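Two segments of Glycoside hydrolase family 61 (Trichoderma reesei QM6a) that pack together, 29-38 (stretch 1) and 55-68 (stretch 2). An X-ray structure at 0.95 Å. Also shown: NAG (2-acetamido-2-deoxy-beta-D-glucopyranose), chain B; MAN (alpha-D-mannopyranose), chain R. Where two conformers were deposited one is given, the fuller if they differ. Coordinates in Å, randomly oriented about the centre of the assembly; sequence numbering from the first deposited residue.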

# COMPACT_ATOMS: atom_id res chain seq x y z
N PRO A 29 3.41 19.07 -8.74
CA PRO A 29 2.13 19.37 -8.10
C PRO A 29 2.00 18.77 -6.71
O PRO A 29 2.60 17.76 -6.39
N ILE A 30 1.10 19.38 -5.93
CA ILE A 30 0.66 18.81 -4.66
C ILE A 30 -0.31 17.68 -4.98
O ILE A 30 -1.33 17.89 -5.66
N VAL A 31 -0.01 16.51 -4.43
CA VAL A 31 -0.79 15.30 -4.71
C VAL A 31 -1.04 14.54 -3.41
O VAL A 31 -0.47 14.87 -2.36
N VAL A 32 -1.90 13.51 -3.50
CA VAL A 32 -2.25 12.72 -2.32
C VAL A 32 -1.24 11.67 -2.00
O VAL A 32 -1.26 11.12 -0.89
N GLY A 33 -0.34 11.33 -2.94
CA GLY A 33 0.73 10.37 -2.70
C GLY A 33 1.95 11.03 -2.11
O GLY A 33 2.31 12.15 -2.49
N TRP A 34 2.61 10.34 -1.16
CA TRP A 34 3.81 10.89 -0.54
C TRP A 34 4.95 11.04 -1.56
O TRP A 34 5.07 10.30 -2.53
N THR A 35 5.79 12.05 -1.31
CA THR A 35 7.01 12.20 -2.09
C THR A 35 8.02 11.15 -1.65
O THR A 35 8.19 10.97 -0.45
N ALA A 36 8.62 10.43 -2.58
CA ALA A 36 9.59 9.40 -2.22
C ALA A 36 10.65 9.31 -3.32
O ALA A 36 10.47 9.79 -4.44
N ALA A 37 11.75 8.64 -2.98
CA ALA A 37 12.95 8.64 -3.80
C ALA A 37 13.13 7.33 -4.60
O ALA A 37 14.26 7.00 -4.98
N ASP A 38 12.02 6.66 -4.91
CA ASP A 38 12.04 5.47 -5.77
C ASP A 38 12.03 5.82 -7.25
O ASP A 38 11.17 5.36 -8.00
N ILE A 55 8.54 2.81 5.96
CA ILE A 55 7.23 3.34 6.30
C ILE A 55 6.45 3.73 5.06
O ILE A 55 5.35 3.25 4.81
N CYS A 56 7.04 4.61 4.24
CA CYS A 56 6.42 5.16 3.03
C CYS A 56 7.40 5.18 1.85
O CYS A 56 7.23 5.96 0.90
N HIS A 57 8.39 4.29 1.87
CA HIS A 57 9.40 4.18 0.80
C HIS A 57 10.54 5.19 1.06
O HIS A 57 10.53 5.98 2.00
N LYS A 58 11.56 5.13 0.18
CA LYS A 58 12.82 5.79 0.46
C LYS A 58 12.68 7.30 0.63
O LYS A 58 12.13 8.01 -0.19
N ASN A 59 13.24 7.78 1.75
CA ASN A 59 13.33 9.20 2.04
C ASN A 59 11.98 9.87 2.00
O ASN A 59 11.89 11.07 1.78
N ALA A 60 10.88 9.14 2.30
CA ALA A 60 9.58 9.72 1.97
C ALA A 60 9.26 10.92 2.86
O ALA A 60 9.54 10.92 4.06
N THR A 61 8.61 11.89 2.24
CA THR A 61 8.10 13.06 2.94
C THR A 61 6.63 13.23 2.61
O THR A 61 6.14 12.80 1.56
N ASN A 62 5.94 13.88 3.52
CA ASN A 62 4.49 13.88 3.52
C ASN A 62 3.93 14.42 2.21
O ASN A 62 4.32 15.49 1.73
N ALA A 63 2.89 13.77 1.70
CA ALA A 63 2.02 14.40 0.71
C ALA A 63 1.44 15.67 1.32
O ALA A 63 1.12 15.70 2.51
N LYS A 64 1.27 16.70 0.49
CA LYS A 64 0.88 18.03 0.97
C LYS A 64 -0.61 18.31 0.78
O LYS A 64 -1.08 19.42 1.05
N GLY A 65 -1.36 17.31 0.33
CA GLY A 65 -2.81 17.37 0.35
C GLY A 65 -3.38 15.97 0.57
O GLY A 65 -2.64 15.01 0.77
N HIS A 66 -4.72 15.89 0.52
CA HIS A 66 -5.40 14.65 0.85
C HIS A 66 -6.64 14.45 -0.01
O HIS A 66 -7.17 15.39 -0.61
N ALA A 67 -7.10 13.20 -0.03
CA ALA A 67 -8.36 12.86 -0.65
C ALA A 67 -9.43 12.65 0.40
O ALA A 67 -9.24 11.86 1.32
N SER A 68 -10.56 13.31 0.25
CA SER A 68 -11.66 13.15 1.22
C SER A 68 -12.53 11.98 0.76
O SER A 68 -13.01 12.01 -0.34

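Trp34 carries this contact. The other stretch covers 126 Å² of it, more than of any other residue in the two segments, and both faces of its ring are occupied by stretch 2. Its CA-to-CB bond points sideways, but chi1 in the m well (-76°) and chi2 of 42° bring the end of the indole nearer to stretch 2. Over one face lies Cys56, chi1 m, with SG 4.2 Å from the centroid of the six-membered ring and close to its normal. Over the opposite face sits the backbone of Asn62, whose CA stands 3.4 Å from the same centroid and only 7° off the normal, a CH-pi contact nearly along the ring normal. Ala60 CB fills the edge, 4.1 Å from Trp34 CE3. Asn62, chi1 m, sends its CA-to-CB bond away overall, yet its CG still comes within 3.4 Å of Trp34 CH2. The polar ends of these two side chains, Trp34 NE1 and Asn62 ND2, are satisfied elsewhere in the structure.

Ala63, with 67 Å² covered, is the counterpart from stretch 2. Its methyl points toward stretch 1 and enters a close pocket: Ala63 CB is 3.3 Å from Val31 O, 3.4 Å from both Val32 O and Gly33 O, and 3.7 Å from Trp34 CD1. Three carbonyl oxygens and an indole thus surround one small side chain.

Val32, chi1 m, follows with 60 Å². It packs largely against backbone, its CG1 lying 3.5 Å from both His66 C and Ala67 N and 4.0 Å from Ala67 CB. Nearby, Ile30 (m, t) points toward stretch 2 and lays CG2 3.7 Å from Lys64 CB and 3.6 Å from Gly65 N. Gly65 has no side chain, and an ideal CB there would be tight, 3.4 Å from Ile30 CG2. Water 1 bridges the backbones here, accepting from Val31 N at 3.1 Å and from Lys64 N at 3.0 Å. The extended Lys64 side chain leads away.

Beyond the tryptophan, backbone hydrogen bonds join the two stretches. Thr35 and Thr61 form a single antiparallel bridge, Thr35 N to Thr61 O at 3.0 Å and Thr61 N to Thr35 O at 2.9 Å, which brings Thr35 CB (chi1 m) within 3.5 Å of Thr61 OG1 (chi1 p). Ala37 N then donates to Lys58 O at 2.9 Å. Alongside the bridge, Ala36 CB meets Ala60 CB at 4.2 Å, and Ala37 CB lies 4.2 Å from Asn59 CB. At the end, Asp38, chi1 p, sets CB over a face of the His57 ring, 3.8 Å from its centroid, while His57 ND1 accepts from Lys58 N at 2.8 Å.

The sugars lie at the margins. Asn59 ND2 is bonded covalently to NAG C1 at 1.4 Å, and Ser68 OG donates to MAN O5 at 2.8 Å.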

# COMPACT_ATOMS: atom_id res chain seq x y z
CB PRO A 29 1.10 18.77 -9.06
CG PRO A 29 1.84 17.62 -9.65
CD PRO A 29 3.24 18.08 -9.82
CB ILE A 30 0.02 19.89 -3.80
CG1 ILE A 30 1.05 20.96 -3.43
CG2 ILE A 30 -0.60 19.23 -2.56
CD1 ILE A 30 0.45 22.16 -2.76
CB VAL A 31 -0.10 14.39 -5.75
CG1 VAL A 31 -0.07 15.06 -7.11
CG2 VAL A 31 1.29 13.99 -5.32
CB VAL A 32 -3.66 12.11 -2.49
CG1 VAL A 32 -4.70 13.17 -2.63
CG2 VAL A 32 -3.72 11.12 -3.62
CB TRP A 34 4.23 10.01 0.61
CG TRP A 34 3.37 10.19 1.86
CD1 TRP A 34 2.02 10.31 1.91
CD2 TRP A 34 3.87 10.35 3.19
NE1 TRP A 34 1.63 10.54 3.22
CE2 TRP A 34 2.75 10.60 4.02
CE3 TRP A 34 5.15 10.39 3.76
CZ2 TRP A 34 2.86 10.89 5.37
CZ3 TRP A 34 5.24 10.66 5.11
CH2 TRP A 34 4.13 10.93 5.89
CB THR A 35 7.58 13.59 -1.86
OG1 THR A 35 6.60 14.55 -2.29
CG2 THR A 35 8.90 13.82 -2.60
CB ALA A 36 8.93 8.06 -1.97
CB ALA A 37 14.16 8.97 -2.97
CB ASP A 38 10.91 4.50 -5.40
CG ASP A 38 9.53 5.09 -5.47
OD1 ASP A 38 9.32 6.27 -5.19
OD2 ASP A 38 8.52 4.33 -5.80
CB ILE A 55 7.39 4.52 7.29
CG1 ILE A 55 8.13 4.08 8.58
CG2 ILE A 55 6.03 5.10 7.61
CD1 ILE A 55 8.63 5.26 9.39
CB CYS A 56 5.82 6.54 3.28
SG CYS A 56 4.36 6.51 4.35
CB HIS A 57 8.82 4.19 -0.60
CG HIS A 57 9.49 3.23 -1.55
ND1 HIS A 57 10.87 3.22 -1.73
CD2 HIS A 57 8.96 2.30 -2.38
CE1 HIS A 57 11.13 2.30 -2.64
NE2 HIS A 57 9.99 1.72 -3.04
CB LYS A 58 13.83 5.49 -0.65
CG LYS A 58 14.26 4.05 -0.64
CD LYS A 58 15.28 3.79 -1.78
CE LYS A 58 15.71 2.35 -1.83
NZ LYS A 58 16.71 2.16 -2.91
CB ASN A 59 14.32 9.90 1.09
CG ASN A 59 15.70 9.42 1.27
OD1 ASN A 59 16.02 8.72 2.21
ND2 ASN A 59 16.57 9.87 0.35
CB ALA A 60 8.48 8.68 2.11
CB THR A 61 8.93 14.33 2.59
OG1 THR A 61 8.93 14.54 1.18
CG2 THR A 61 10.32 14.24 3.08
CB ASN A 62 3.95 14.77 4.63
CG ASN A 62 4.41 14.36 6.01
OD1 ASN A 62 5.62 14.21 6.26
ND2 ASN A 62 3.48 14.18 6.94
CB ALA A 63 0.89 13.45 0.30
CB LYS A 64 1.76 19.13 0.34
CG LYS A 64 3.20 19.08 0.80
CD LYS A 64 3.97 20.38 0.53
CE LYS A 64 5.41 20.28 0.97
NZ LYS A 64 6.15 21.53 0.59
CB HIS A 66 -5.76 14.59 2.33
CG HIS A 66 -6.64 15.70 2.78
ND1 HIS A 66 -6.13 16.85 3.32
CD2 HIS A 66 -7.98 15.89 2.67
CE1 HIS A 66 -7.12 17.69 3.57
NE2 HIS A 66 -8.26 17.14 3.19
CB ALA A 67 -8.23 11.57 -1.47
CB SER A 68 -12.41 14.49 1.35
OG SER A 68 -11.62 15.48 1.98
C1 NAG B . 17.96 9.59 0.49
C2 NAG B . 18.67 9.63 -0.87
C3 NAG B . 20.17 9.46 -0.61
C4 NAG B . 20.69 10.45 0.38
C5 NAG B . 19.86 10.44 1.64
C6 NAG B . 20.23 11.53 2.67
C7 NAG B . 17.85 8.61 -2.94
C8 NAG B . 17.52 7.33 -3.65
N2 NAG B . 18.21 8.51 -1.69
O3 NAG B . 20.88 9.61 -1.87
O4 NAG B . 22.07 10.20 0.69
O5 NAG B . 18.50 10.62 1.31
O6 NAG B . 20.36 12.80 2.06
O7 NAG B . 17.79 9.68 -3.51
C1 MAN R . -9.98 17.03 -0.98
C2 MAN R . -10.48 16.43 -2.26
C3 MAN R . -11.58 17.26 -2.87
C4 MAN R . -12.66 17.56 -1.83
C5 MAN R . -12.07 18.13 -0.55
C6 MAN R . -13.12 18.27 0.54
O2 MAN R . -10.96 15.10 -1.94
O3 MAN R . -12.14 16.58 -3.99
O4 MAN R . -13.57 18.52 -2.36
O5 MAN R . -11.03 17.27 -0.05
O6 MAN R . -12.57 18.86 1.71
O HOH W 1 2.26 16.66 -2.29